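Local structure of ribokinase, putative (Burkholderia thailandensis, 3B1N) at residues Asp12-Phe17 with Gln287-Tyr292; Gly19-His24 with Thr106-Asn111; Glu235-Val240 with Leu275-Gly280; Val245-Gly250 with Ala281-His286. The protein probably phosphorylates nucleosides such as inosine at the expense of ATP, as a nucleoside kinase of the ribokinase (pfkB) family. All coordinates share one frame; numbering follows the deposited sequence.

The four contacts lie round the nucleoside and ADP sites. In contact 1, D12 bonds the ribose hydroxyls of mizoribine; contact 4, centred about 8 Å away, is joined to it by bonds between D247 OD2 and G288 N and between K283 NZ and G288 O. Contact 2 reaches the same small sheet, in which strands 10-16 and 101-107 are neighbours; its centre is about 15 Å from that of contact 1, and it meets ADP through N111. P248 of contact 4 packs on T107 and N111 of contact 2. Contacts 3 and 4 use successive parts of helix 269-284, with centres about 14 Å apart, and touch ADP at its ribose and adenine.

Contact 1: Asp12-Phe17 with Gln287-Tyr292; sequences DNIMTF and QGPQTY. With MZR (5-hydroxy-1-(beta-D-ribofuranosyl)-1H-imidazole-4-carboxamide), chain F.
The ribose end of the nucleoside pocket brings D12, on strand 10-16 of the small four-stranded sheet, against P289 in the loop that follows helix 269-284. With CG of D12 set beside its backbone N (chi1 -69°), the carboxylate grips both ribose hydroxyls of mizoribine, O2' and O3'. OD1 of D12 accepts from O2' of the ligand at 2.7 Å, and OD2 from O3' at 2.5 Å. The OD2 atom of D12 also lies 3.5 Å from CG of P289, an atom that is itself 4.1 Å from O3' of mizoribine. Two residues along the strand, I14 slides past P289 in the opposite direction, its CD1 resting 3.7 Å from CD of P289. Q287, bent at chi2, brings its amide to the strand: NE2 of Q287 is 3.8 Å from CG2 of I14, while its OE1 lies near the T16 hydroxyl. Within the loop, OG1 of T291 donates to O of Q287 at 2.7 Å from above the carbonyl plane, linking the two ends of 287-291. The loop is also held by D247 and K283 through the backbone of G288, and by Q290 bonding to N52 of helix 49-59, while strand 10-16 pairs with strand 101-107.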
# COMPACT_ATOMS: atom_id res chain seq x y z
N ASP B 12 -0.33 -5.68 12.05
CA ASP B 12 -0.85 -5.11 10.82
C ASP B 12 -1.08 -3.61 10.93
O ASP B 12 -1.67 -3.16 11.92
CB ASP B 12 -2.19 -5.75 10.43
CG ASP B 12 -2.06 -7.18 10.00
OD1 ASP B 12 -0.96 -7.67 9.71
OD2 ASP B 12 -3.12 -7.80 9.86
N ASN B 13 -0.63 -2.85 9.93
CA ASN B 13 -1.01 -1.43 9.80
C ASN B 13 -1.85 -1.35 8.56
O ASN B 13 -1.33 -1.57 7.47
CB ASN B 13 0.23 -0.54 9.74
CG ASN B 13 0.87 -0.39 11.15
OD1 ASN B 13 1.89 -0.97 11.44
ND2 ASN B 13 0.19 0.34 12.04
N ILE B 14 -3.15 -1.15 8.78
CA ILE B 14 -4.12 -1.24 7.69
C ILE B 14 -4.59 0.17 7.29
O ILE B 14 -5.09 0.96 8.13
CB ILE B 14 -5.30 -2.08 8.12
CG1 ILE B 14 -4.82 -3.52 8.40
CG2 ILE B 14 -6.38 -2.10 6.98
CD1 ILE B 14 -5.78 -4.32 9.25
N MET B 15 -4.43 0.41 6.00
CA MET B 15 -4.80 1.70 5.43
C MET B 15 -5.91 1.44 4.45
O MET B 15 -5.70 0.83 3.39
CB MET B 15 -3.56 2.25 4.75
CG MET B 15 -2.49 2.71 5.79
SD MET B 15 -0.82 2.66 5.13
CE MET B 15 -0.44 0.89 5.30
N THR B 16 -7.11 1.88 4.85
CA THR B 16 -8.35 1.59 4.15
C THR B 16 -8.69 2.70 3.16
O THR B 16 -9.03 3.81 3.59
CB THR B 16 -9.57 1.54 5.13
OG1 THR B 16 -9.33 0.61 6.18
CG2 THR B 16 -10.81 1.08 4.38
N PHE B 17 -8.59 2.39 1.88
CA PHE B 17 -9.06 3.38 0.86
C PHE B 17 -10.54 3.18 0.78
O PHE B 17 -11.01 2.07 0.45
CB PHE B 17 -8.41 3.15 -0.50
CG PHE B 17 -9.00 4.00 -1.61
CD1 PHE B 17 -8.84 5.39 -1.54
CD2 PHE B 17 -9.62 3.43 -2.72
CE1 PHE B 17 -9.36 6.19 -2.52
CE2 PHE B 17 -10.17 4.26 -3.72
CZ PHE B 17 -10.04 5.64 -3.58
N GLN B 287 -12.99 -3.16 12.13
CA GLN B 287 -11.68 -2.75 11.62
C GLN B 287 -10.65 -3.67 12.21
O GLN B 287 -10.58 -3.76 13.44
CB GLN B 287 -11.41 -1.32 12.16
CG GLN B 287 -10.06 -0.77 11.81
CD GLN B 287 -9.84 -0.75 10.34
OE1 GLN B 287 -10.76 -0.41 9.58
NE2 GLN B 287 -8.63 -1.13 9.90
N GLY B 288 -9.82 -4.29 11.38
CA GLY B 288 -8.76 -5.15 11.89
C GLY B 288 -9.20 -6.58 11.58
O GLY B 288 -10.41 -6.86 11.50
N PRO B 289 -8.25 -7.50 11.45
CA PRO B 289 -8.64 -8.90 11.20
C PRO B 289 -9.24 -9.61 12.42
O PRO B 289 -9.90 -10.63 12.21
CB PRO B 289 -7.33 -9.58 10.75
CG PRO B 289 -6.25 -8.64 11.16
CD PRO B 289 -6.80 -7.26 11.27
N GLN B 290 -9.02 -9.10 13.65
CA GLN B 290 -9.46 -9.85 14.84
C GLN B 290 -10.29 -9.02 15.82
O GLN B 290 -10.46 -9.41 16.98
CB GLN B 290 -8.26 -10.45 15.58
CG GLN B 290 -7.37 -11.41 14.77
CD GLN B 290 -6.11 -11.79 15.55
OE1 GLN B 290 -6.15 -11.85 16.82
NE2 GLN B 290 -5.05 -12.15 14.85
N THR B 291 -10.88 -7.91 15.41
CA THR B 291 -11.60 -7.13 16.42
C THR B 291 -13.06 -7.54 16.57
O THR B 291 -13.63 -7.33 17.66
CB THR B 291 -11.43 -5.63 16.25
OG1 THR B 291 -12.16 -5.19 15.10
CG2 THR B 291 -9.97 -5.32 16.09
N TYR B 292 -13.65 -8.15 15.54
CA TYR B 292 -14.95 -8.79 15.71
C TYR B 292 -14.91 -9.79 16.86
O TYR B 292 -13.95 -10.54 17.01
CB TYR B 292 -15.45 -9.42 14.40
CG TYR B 292 -14.80 -10.75 13.98
CD1 TYR B 292 -13.41 -10.84 13.77
CD2 TYR B 292 -15.58 -11.89 13.82
CE1 TYR B 292 -12.87 -12.07 13.38
CE2 TYR B 292 -15.05 -13.11 13.43
CZ TYR B 292 -13.65 -13.18 13.23
OH TYR B 292 -13.13 -14.39 12.88
N1 MZR F . 3.30 -13.74 4.28
O3 MZR F . 1.28 -13.34 6.16
C4 MZR F . 1.05 -12.23 5.32
C5 MZR F . 1.81 -11.90 4.13
C6 MZR F . 2.96 -12.65 3.61
O6 MZR F . 3.51 -12.17 2.59
N7 MZR F . 1.21 -10.77 3.68
C8 MZR F . 0.20 -10.46 4.52
N9 MZR F . 0.08 -11.35 5.54
C1' MZR F . -0.93 -11.37 6.60
C2' MZR F . -1.21 -10.06 7.33
O2' MZR F . -0.38 -10.06 8.48
C3' MZR F . -2.74 -10.13 7.57
O3' MZR F . -3.16 -10.14 8.94
C4' MZR F . -3.18 -11.40 6.88
O4' MZR F . -2.16 -11.62 5.92
C5' MZR F . -4.51 -11.21 6.20
O5' MZR F . -4.85 -12.49 5.60

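Contact 2: Gly19-His24 with Thr106-Asn111. With ADP (adenosine-5'-diphosphate), chain G.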
# COMPACT_ATOMS: atom_id res chain seq x y z
N GLY B 19 -13.15 3.28 -1.12
CA GLY B 19 -13.45 3.29 -2.54
C GLY B 19 -12.99 2.01 -3.16
O GLY B 19 -12.72 1.04 -2.44
N ARG B 20 -12.91 1.99 -4.47
CA ARG B 20 -12.58 0.81 -5.25
C ARG B 20 -11.45 1.18 -6.18
O ARG B 20 -11.60 2.11 -6.99
CB ARG B 20 -13.80 0.37 -6.08
CG ARG B 20 -14.89 -0.29 -5.17
CD ARG B 20 -16.16 -0.57 -6.02
NE ARG B 20 -15.95 -1.56 -7.08
CZ ARG B 20 -16.14 -1.33 -8.37
NH1 ARG B 20 -16.50 -0.14 -8.82
NH2 ARG B 20 -15.95 -2.31 -9.22
N PHE B 21 -10.32 0.47 -6.09
CA PHE B 21 -9.21 0.73 -7.05
C PHE B 21 -9.63 0.68 -8.51
O PHE B 21 -9.13 1.42 -9.32
CB PHE B 21 -8.04 -0.25 -6.86
CG PHE B 21 -7.41 -0.22 -5.49
CD1 PHE B 21 -7.32 0.93 -4.75
CD2 PHE B 21 -6.81 -1.41 -4.99
CE1 PHE B 21 -6.73 0.97 -3.44
CE2 PHE B 21 -6.20 -1.39 -3.70
CZ PHE B 21 -6.17 -0.24 -2.93
N ARG B 22 -10.60 -0.17 -8.88
CA ARG B 22 -11.02 -0.25 -10.26
C ARG B 22 -11.52 1.09 -10.81
O ARG B 22 -11.50 1.27 -12.02
CB ARG B 22 -12.16 -1.27 -10.41
CG ARG B 22 -11.63 -2.70 -10.30
CD ARG B 22 -12.83 -3.70 -10.31
NE ARG B 22 -12.38 -5.10 -10.13
CZ ARG B 22 -12.15 -5.94 -11.12
NH1 ARG B 22 -12.29 -5.56 -12.38
NH2 ARG B 22 -11.78 -7.20 -10.81
N GLU B 23 -12.01 1.96 -9.93
CA GLU B 23 -12.56 3.25 -10.35
C GLU B 23 -11.47 4.28 -10.55
O GLU B 23 -11.75 5.42 -10.91
CB GLU B 23 -13.56 3.77 -9.32
CG GLU B 23 -14.77 2.84 -9.17
CD GLU B 23 -15.69 3.28 -8.05
OE1 GLU B 23 -15.64 4.47 -7.62
OE2 GLU B 23 -16.45 2.43 -7.56
N HIS B 24 -10.21 3.87 -10.31
CA HIS B 24 -9.10 4.88 -10.31
C HIS B 24 -7.95 4.43 -11.16
O HIS B 24 -6.88 5.07 -11.13
CB HIS B 24 -8.64 5.16 -8.90
CG HIS B 24 -9.73 5.74 -8.06
ND1 HIS B 24 -10.02 7.09 -8.06
CD2 HIS B 24 -10.66 5.15 -7.26
CE1 HIS B 24 -11.06 7.31 -7.27
NE2 HIS B 24 -11.47 6.15 -6.78
N THR B 106 -2.57 -1.88 2.25
CA THR B 106 -3.54 -0.93 1.69
C THR B 106 -4.70 -1.64 1.04
O THR B 106 -4.49 -2.48 0.17
CB THR B 106 -2.90 0.04 0.76
OG1 THR B 106 -1.84 0.68 1.45
CG2 THR B 106 -4.02 1.03 0.31
N THR B 107 -5.90 -1.41 1.58
CA THR B 107 -7.06 -2.12 1.10
C THR B 107 -8.02 -1.20 0.32
O THR B 107 -7.97 0.01 0.49
CB THR B 107 -7.77 -2.90 2.28
OG1 THR B 107 -9.01 -3.43 1.84
CG2 THR B 107 -7.99 -2.01 3.52
N ASP B 108 -8.84 -1.79 -0.52
CA ASP B 108 -10.03 -1.09 -0.99
C ASP B 108 -11.24 -1.86 -0.51
O ASP B 108 -11.07 -2.83 0.27
CB ASP B 108 -10.05 -0.81 -2.50
CG ASP B 108 -10.34 -2.03 -3.36
OD1 ASP B 108 -10.58 -3.15 -2.83
OD2 ASP B 108 -10.37 -1.89 -4.58
N LEU B 109 -12.42 -1.46 -0.95
CA LEU B 109 -13.67 -2.05 -0.43
C LEU B 109 -14.00 -3.37 -1.11
O LEU B 109 -14.70 -4.19 -0.49
CB LEU B 109 -14.82 -1.04 -0.46
CG LEU B 109 -14.52 0.21 0.39
CD1 LEU B 109 -15.63 1.31 0.25
CD2 LEU B 109 -14.11 0.01 1.88
N ASP B 110 -13.47 -3.59 -2.32
CA ASP B 110 -13.60 -4.83 -3.12
C ASP B 110 -12.74 -5.96 -2.59
O ASP B 110 -12.68 -7.05 -3.19
CB ASP B 110 -13.13 -4.60 -4.54
CG ASP B 110 -14.20 -4.07 -5.45
OD1 ASP B 110 -15.32 -3.79 -4.95
OD2 ASP B 110 -13.92 -3.99 -6.68
N ASN B 111 -12.04 -5.68 -1.52
CA ASN B 111 -11.22 -6.66 -0.84
C ASN B 111 -9.91 -6.82 -1.62
O ASN B 111 -9.18 -7.81 -1.49
CB ASN B 111 -11.96 -8.03 -0.70
CG ASN B 111 -13.35 -7.96 0.06
OD1 ASN B 111 -13.91 -9.01 0.38
ND2 ASN B 111 -13.85 -6.76 0.35
PB ADP G . -9.51 -13.01 1.15
O1B ADP G . -9.08 -12.31 -0.13
O2B ADP G . -8.72 -14.27 1.32
O3B ADP G . -9.61 -12.26 2.43
PA ADP G . -12.36 -13.05 0.20
O1A ADP G . -12.29 -11.54 -0.10
O2A ADP G . -12.66 -14.00 -0.91
O3A ADP G . -11.02 -13.62 0.82
O5' ADP G . -13.40 -13.09 1.37
C5' ADP G . -13.55 -14.35 2.03
C4' ADP G . -14.98 -14.63 2.46
O4' ADP G . -15.40 -13.60 3.39
C3' ADP G . -16.02 -14.59 1.31
O3' ADP G . -16.06 -15.84 0.61
C2' ADP G . -17.26 -14.18 2.06
O2' ADP G . -17.87 -15.33 2.68
C1' ADP G . -16.76 -13.26 3.15
N9 ADP G . -16.79 -11.86 2.65
C8 ADP G . -15.81 -11.14 2.02
N7 ADP G . -16.29 -9.89 1.69
C5 ADP G . -17.57 -9.86 2.03
C6 ADP G . -18.65 -8.88 1.91
N6 ADP G . -18.36 -7.68 1.34
N1 ADP G . -19.84 -9.20 2.37
C2 ADP G . -20.11 -10.40 2.94
N3 ADP G . -19.16 -11.33 3.10
C4 ADP G . -17.92 -11.14 2.65
O HOH W 1 -15.71 -5.03 -8.38
O HOH W 2 -11.80 -2.22 -7.06
O HOH W 3 -12.13 -5.80 -7.43
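G19 and L109 join the segments through their backbones, N of L109 donating to O of G19 at 2.9 Å nearly along the C=O axis. N of F21 donates to OD2 of D108 at 2.8 Å, using the anti lone pair. That oxygen accepts a second hydrogen bond from a water that also accepts from N of R22, and OD1 of D108 is satisfied by N of N112. CB of D108 stands 3.7 Å from the F21 ring centroid, over the face. R20 forms a salt bridge with D110 in a network with R22 and E23: NE of R20 makes weak hydrogen bonds to OD1 (3.1 Å) and OD2 (3.2 Å) of D110, the two planes 58° apart. NH1 of R20 is taken by OE2 of E23 at 2.9 Å, and its NH2 by a water that donates to OD2 of D110. The water shared by D108 and R22 also donates there, as does a third accepting from NE of R22, whose salt bridge to D110 is long. NH1 of R22 bonds to O of P27 of the second subunit. The D108-N111 beta turn links strands 101-107 and 113-118, with F21 lying against L35 of strand 35-38.

Contact 3: Glu235-Val240 with Leu275-Gly280; sequences EQIPAV and LASLMG. With ADP (adenosine-5'-diphosphate), chain G.
The ribose end of the ADP pocket is formed where S277 of helix 269-284 meets P238 and V240, in the chain just beyond strand 233-237. S277 holds OG anti to its backbone N (chi1 -177°), from where the hydroxyl donates to O of P238 at 2.7 Å, tilted 17° from the carbonyl plane. With its proton spent there, OG of S277 accepts from O2' of ADP at 3.3 Å, so one hydroxyl links loop and nucleotide. A water bridges the same groups: it accepts from N of V240 at 2.9 Å, donates to O of S277, and lies within hydrogen-bonding distance of O2' of ADP. Strand 233-237 is the outermost strand on its side of the nine-stranded Rossmann-like sheet, and the helix packs beside the chain leaving it. Apolar contacts add to this. CG2 of I237 rests 3.7 Å from CB of S277, at the last residue of the strand. V240 crosses L278 obliquely, its CG2 lying against the helix backbone 3.8 Å from CA of L278, while its CG1 meets the CD1 branch of that leucine. The O atom of V240 approaches C2 of the adenine at 3.2 Å. Three residues on from S277, G280 brings CA to 3.5 Å from O4' of ADP, where a CB would clash with the sugar. From helix 296-307, F303 packs on L278, A306 and F307 on V240, and P238 also touches F307.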
# COMPACT_ATOMS: atom_id res chain seq x y z
N GLU B 235 -20.31 -27.33 -4.05
CA GLU B 235 -21.18 -26.52 -3.21
C GLU B 235 -20.99 -25.08 -3.64
O GLU B 235 -19.85 -24.59 -3.69
CB GLU B 235 -20.76 -26.64 -1.74
CG GLU B 235 -20.71 -28.06 -1.22
CD GLU B 235 -21.99 -28.79 -1.50
OE1 GLU B 235 -23.10 -28.25 -1.25
OE2 GLU B 235 -21.88 -29.93 -2.01
N GLN B 236 -22.10 -24.42 -3.97
CA GLN B 236 -22.09 -22.99 -4.17
C GLN B 236 -22.49 -22.37 -2.83
O GLN B 236 -23.66 -22.44 -2.40
CB GLN B 236 -23.10 -22.59 -5.24
CG GLN B 236 -22.85 -23.24 -6.61
CD GLN B 236 -21.62 -22.69 -7.31
OE1 GLN B 236 -20.93 -23.41 -8.04
NE2 GLN B 236 -21.32 -21.43 -7.07
N ILE B 237 -21.53 -21.76 -2.15
CA ILE B 237 -21.78 -21.25 -0.82
C ILE B 237 -22.16 -19.78 -0.95
O ILE B 237 -21.38 -18.99 -1.50
CB ILE B 237 -20.47 -21.32 0.02
CG1 ILE B 237 -19.89 -22.75 0.06
CG2 ILE B 237 -20.69 -20.72 1.45
CD1 ILE B 237 -20.88 -23.80 0.68
N PRO B 238 -23.32 -19.40 -0.43
CA PRO B 238 -23.69 -17.97 -0.50
C PRO B 238 -22.93 -17.13 0.48
O PRO B 238 -22.59 -17.61 1.57
CB PRO B 238 -25.18 -17.95 -0.11
CG PRO B 238 -25.47 -19.31 0.47
CD PRO B 238 -24.34 -20.25 0.23
N ALA B 239 -22.73 -15.86 0.14
CA ALA B 239 -22.32 -14.91 1.14
C ALA B 239 -23.41 -14.64 2.16
O ALA B 239 -24.61 -14.78 1.87
CB ALA B 239 -21.89 -13.57 0.48
N VAL B 240 -23.02 -14.22 3.35
CA VAL B 240 -23.94 -13.67 4.34
C VAL B 240 -23.88 -12.16 4.19
O VAL B 240 -22.79 -11.60 4.17
CB VAL B 240 -23.55 -14.11 5.79
CG1 VAL B 240 -24.43 -13.49 6.85
CG2 VAL B 240 -23.70 -15.60 5.91
N LEU B 275 -20.76 -21.84 7.46
CA LEU B 275 -20.20 -21.31 8.68
C LEU B 275 -19.00 -20.39 8.36
O LEU B 275 -18.89 -19.33 8.96
CB LEU B 275 -19.80 -22.46 9.65
CG LEU B 275 -19.18 -21.96 10.95
CD1 LEU B 275 -20.18 -21.18 11.81
CD2 LEU B 275 -18.67 -23.19 11.76
N ALA B 276 -18.13 -20.86 7.47
CA ALA B 276 -16.95 -20.10 7.02
C ALA B 276 -17.43 -18.75 6.46
O ALA B 276 -16.87 -17.69 6.78
CB ALA B 276 -16.24 -20.91 5.98
N SER B 277 -18.44 -18.79 5.59
CA SER B 277 -19.01 -17.61 4.94
C SER B 277 -19.55 -16.63 5.99
O SER B 277 -19.28 -15.40 5.94
CB SER B 277 -20.11 -18.08 4.02
OG SER B 277 -20.62 -16.95 3.34
N LEU B 278 -20.23 -17.17 7.00
CA LEU B 278 -20.71 -16.33 8.09
C LEU B 278 -19.56 -15.67 8.82
O LEU B 278 -19.61 -14.45 9.10
CB LEU B 278 -21.55 -17.12 9.08
CG LEU B 278 -21.96 -16.41 10.34
CD1 LEU B 278 -22.81 -15.19 10.07
CD2 LEU B 278 -22.72 -17.41 11.24
N MET B 279 -18.50 -16.43 9.13
CA MET B 279 -17.37 -15.78 9.85
C MET B 279 -16.76 -14.64 9.03
O MET B 279 -16.43 -13.61 9.63
CB MET B 279 -16.31 -16.83 10.17
CG MET B 279 -16.83 -17.93 11.18
SD MET B 279 -17.27 -17.34 12.79
CE MET B 279 -15.64 -17.09 13.55
N GLY B 280 -16.64 -14.83 7.71
CA GLY B 280 -16.16 -13.76 6.83
C GLY B 280 -17.02 -12.51 6.95
O GLY B 280 -16.50 -11.36 7.01
PB ADP G . -9.51 -13.01 1.15
O1B ADP G . -9.08 -12.31 -0.13
O2B ADP G . -8.72 -14.27 1.32
O3B ADP G . -9.61 -12.26 2.43
PA ADP G . -12.36 -13.05 0.20
O1A ADP G . -12.29 -11.54 -0.10
O2A ADP G . -12.66 -14.00 -0.91
O3A ADP G . -11.02 -13.62 0.82
O5' ADP G . -13.40 -13.09 1.37
C5' ADP G . -13.55 -14.35 2.03
C4' ADP G . -14.98 -14.63 2.46
O4' ADP G . -15.40 -13.60 3.39
C3' ADP G . -16.02 -14.59 1.31
O3' ADP G . -16.06 -15.84 0.61
C2' ADP G . -17.26 -14.18 2.06
O2' ADP G . -17.87 -15.33 2.68
C1' ADP G . -16.76 -13.26 3.15
N9 ADP G . -16.79 -11.86 2.65
C8 ADP G . -15.81 -11.14 2.02
N7 ADP G . -16.29 -9.89 1.69
C5 ADP G . -17.57 -9.86 2.03
C6 ADP G . -18.65 -8.88 1.91
N6 ADP G . -18.36 -7.68 1.34
N1 ADP G . -19.84 -9.20 2.37
C2 ADP G . -20.11 -10.40 2.94
N3 ADP G . -19.16 -11.33 3.10
C4 ADP G . -17.92 -11.14 2.65
O HOH W 4 -20.10 -14.03 3.67

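Contact 4: Val245-Gly250 with Ala281-His286. With ADP (adenosine-5'-diphosphate), chain G.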
# COMPACT_ATOMS: atom_id res chain seq x y z
N VAL B 245 -19.72 -2.81 5.91
CA VAL B 245 -18.38 -3.11 5.40
C VAL B 245 -17.40 -2.08 5.88
O VAL B 245 -17.38 -0.90 5.42
CB VAL B 245 -18.34 -3.19 3.85
CG1 VAL B 245 -16.90 -3.41 3.34
CG2 VAL B 245 -19.32 -4.32 3.34
N ILE B 246 -16.57 -2.50 6.81
CA ILE B 246 -15.55 -1.62 7.40
C ILE B 246 -14.17 -1.97 6.87
O ILE B 246 -13.41 -1.08 6.40
CB ILE B 246 -15.61 -1.72 8.93
CG1 ILE B 246 -16.99 -1.26 9.44
CG2 ILE B 246 -14.52 -0.92 9.56
CD1 ILE B 246 -17.30 0.23 9.13
N ASP B 247 -13.80 -3.26 6.91
CA ASP B 247 -12.42 -3.63 6.59
C ASP B 247 -12.39 -5.09 6.14
O ASP B 247 -12.69 -5.98 6.96
CB ASP B 247 -11.54 -3.52 7.85
CG ASP B 247 -10.08 -3.86 7.59
OD1 ASP B 247 -9.67 -4.08 6.41
OD2 ASP B 247 -9.34 -3.91 8.58
N PRO B 248 -12.08 -5.34 4.88
CA PRO B 248 -12.04 -6.76 4.45
C PRO B 248 -10.79 -7.53 4.86
O PRO B 248 -10.74 -8.76 4.61
CB PRO B 248 -12.08 -6.71 2.93
CG PRO B 248 -11.93 -5.30 2.55
CD PRO B 248 -11.99 -4.38 3.75
N THR B 249 -9.79 -6.87 5.43
CA THR B 249 -8.55 -7.55 5.76
C THR B 249 -8.81 -8.68 6.76
O THR B 249 -9.33 -8.44 7.84
CB THR B 249 -7.55 -6.61 6.47
OG1 THR B 249 -7.37 -5.49 5.62
CG2 THR B 249 -6.19 -7.29 6.64
N GLY B 250 -8.48 -9.91 6.33
CA GLY B 250 -8.61 -11.07 7.20
C GLY B 250 -9.90 -11.81 6.92
O GLY B 250 -10.19 -12.75 7.64
N ALA B 281 -18.33 -12.70 6.98
CA ALA B 281 -19.25 -11.53 7.14
C ALA B 281 -19.22 -10.89 8.47
O ALA B 281 -19.40 -9.65 8.57
CB ALA B 281 -20.70 -11.96 6.78
N LEU B 282 -19.02 -11.65 9.54
CA LEU B 282 -18.95 -11.02 10.86
C LEU B 282 -17.67 -10.21 11.00
O LEU B 282 -17.64 -9.14 11.60
CB LEU B 282 -19.02 -12.06 11.97
CG LEU B 282 -20.29 -12.91 11.90
CD1 LEU B 282 -20.19 -14.04 12.89
CD2 LEU B 282 -21.48 -11.97 12.28
N LYS B 283 -16.60 -10.72 10.39
CA LYS B 283 -15.32 -10.04 10.42
C LYS B 283 -15.35 -8.69 9.71
O LYS B 283 -14.79 -7.72 10.23
CB LYS B 283 -14.20 -10.95 9.85
CG LYS B 283 -12.80 -10.42 10.22
CD LYS B 283 -11.91 -10.09 9.08
CE LYS B 283 -12.36 -8.80 8.40
NZ LYS B 283 -12.00 -7.53 9.16
N ILE B 284 -15.98 -8.62 8.55
CA ILE B 284 -15.85 -7.40 7.70
C ILE B 284 -16.54 -6.19 8.32
O ILE B 284 -16.23 -5.04 7.94
CB ILE B 284 -16.33 -7.69 6.27
CG1 ILE B 284 -15.74 -6.65 5.28
CG2 ILE B 284 -17.89 -7.75 6.23
CD1 ILE B 284 -16.00 -7.06 3.82
N ALA B 285 -17.38 -6.44 9.32
CA ALA B 285 -18.10 -5.37 10.01
C ALA B 285 -17.25 -4.59 11.02
O ALA B 285 -17.76 -3.65 11.68
CB ALA B 285 -19.38 -5.91 10.66
N HIS B 286 -15.97 -4.95 11.16
CA HIS B 286 -15.11 -4.31 12.15
C HIS B 286 -13.72 -4.12 11.57
O HIS B 286 -13.31 -4.84 10.66
CB HIS B 286 -15.07 -5.12 13.46
CG HIS B 286 -16.41 -5.39 14.03
ND1 HIS B 286 -17.03 -4.54 14.92
CD2 HIS B 286 -17.30 -6.38 13.77
CE1 HIS B 286 -18.24 -5.01 15.20
NE2 HIS B 286 -18.41 -6.14 14.53
PB ADP G . -9.51 -13.01 1.15
O1B ADP G . -9.08 -12.31 -0.13
O2B ADP G . -8.72 -14.27 1.32
O3B ADP G . -9.61 -12.26 2.43
PA ADP G . -12.36 -13.05 0.20
O1A ADP G . -12.29 -11.54 -0.10
O2A ADP G . -12.66 -14.00 -0.91
O3A ADP G . -11.02 -13.62 0.82
O5' ADP G . -13.40 -13.09 1.37
C5' ADP G . -13.55 -14.35 2.03
C4' ADP G . -14.98 -14.63 2.46
O4' ADP G . -15.40 -13.60 3.39
C3' ADP G . -16.02 -14.59 1.31
O3' ADP G . -16.06 -15.84 0.61
C2' ADP G . -17.26 -14.18 2.06
O2' ADP G . -17.87 -15.33 2.68
C1' ADP G . -16.76 -13.26 3.15
N9 ADP G . -16.79 -11.86 2.65
C8 ADP G . -15.81 -11.14 2.02
N7 ADP G . -16.29 -9.89 1.69
C5 ADP G . -17.57 -9.86 2.03
C6 ADP G . -18.65 -8.88 1.91
N6 ADP G . -18.36 -7.68 1.34
N1 ADP G . -19.84 -9.20 2.37
C2 ADP G . -20.11 -10.40 2.94
N3 ADP G . -19.16 -11.33 3.10
C4 ADP G . -17.92 -11.14 2.65
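K283 and I284, neighbours in the last turn of helix 269-284, send their side chains to different parts of the 245-250 loop. K283 starts with CG anti to its backbone N (chi1 -164°) and then bends at each later torsion. NZ of K283 comes to donate to O of D247 at 2.8 Å, with a weak second bond to O of T249, and it also bonds O of G288. CD of K283 lies 3.4 Å from C of G250, whose phi of 98° would press a side chain against the preceding carbonyl O. I284 is extended instead. Its CD1 touches CG1 of V245 (3.8 Å), the two side chains crossing at a slant, and CB of P248, and reaches the adenine 3.5 Å from N6 of ADP. The backbone carbonyl of I284 turns to the loop and accepts twice, from N of I246 at 2.8 Å and from N of D247 at 3.2 Å. D247 forms an Asx turn: its OD1 takes N of T249 from above the carboxylate plane and OG1 of T249 on the syn side. G250 is the N-cap of helix 251-264; K283 packs on C251 and A254, while P248 and T249 lie against T107 of strand 101-107.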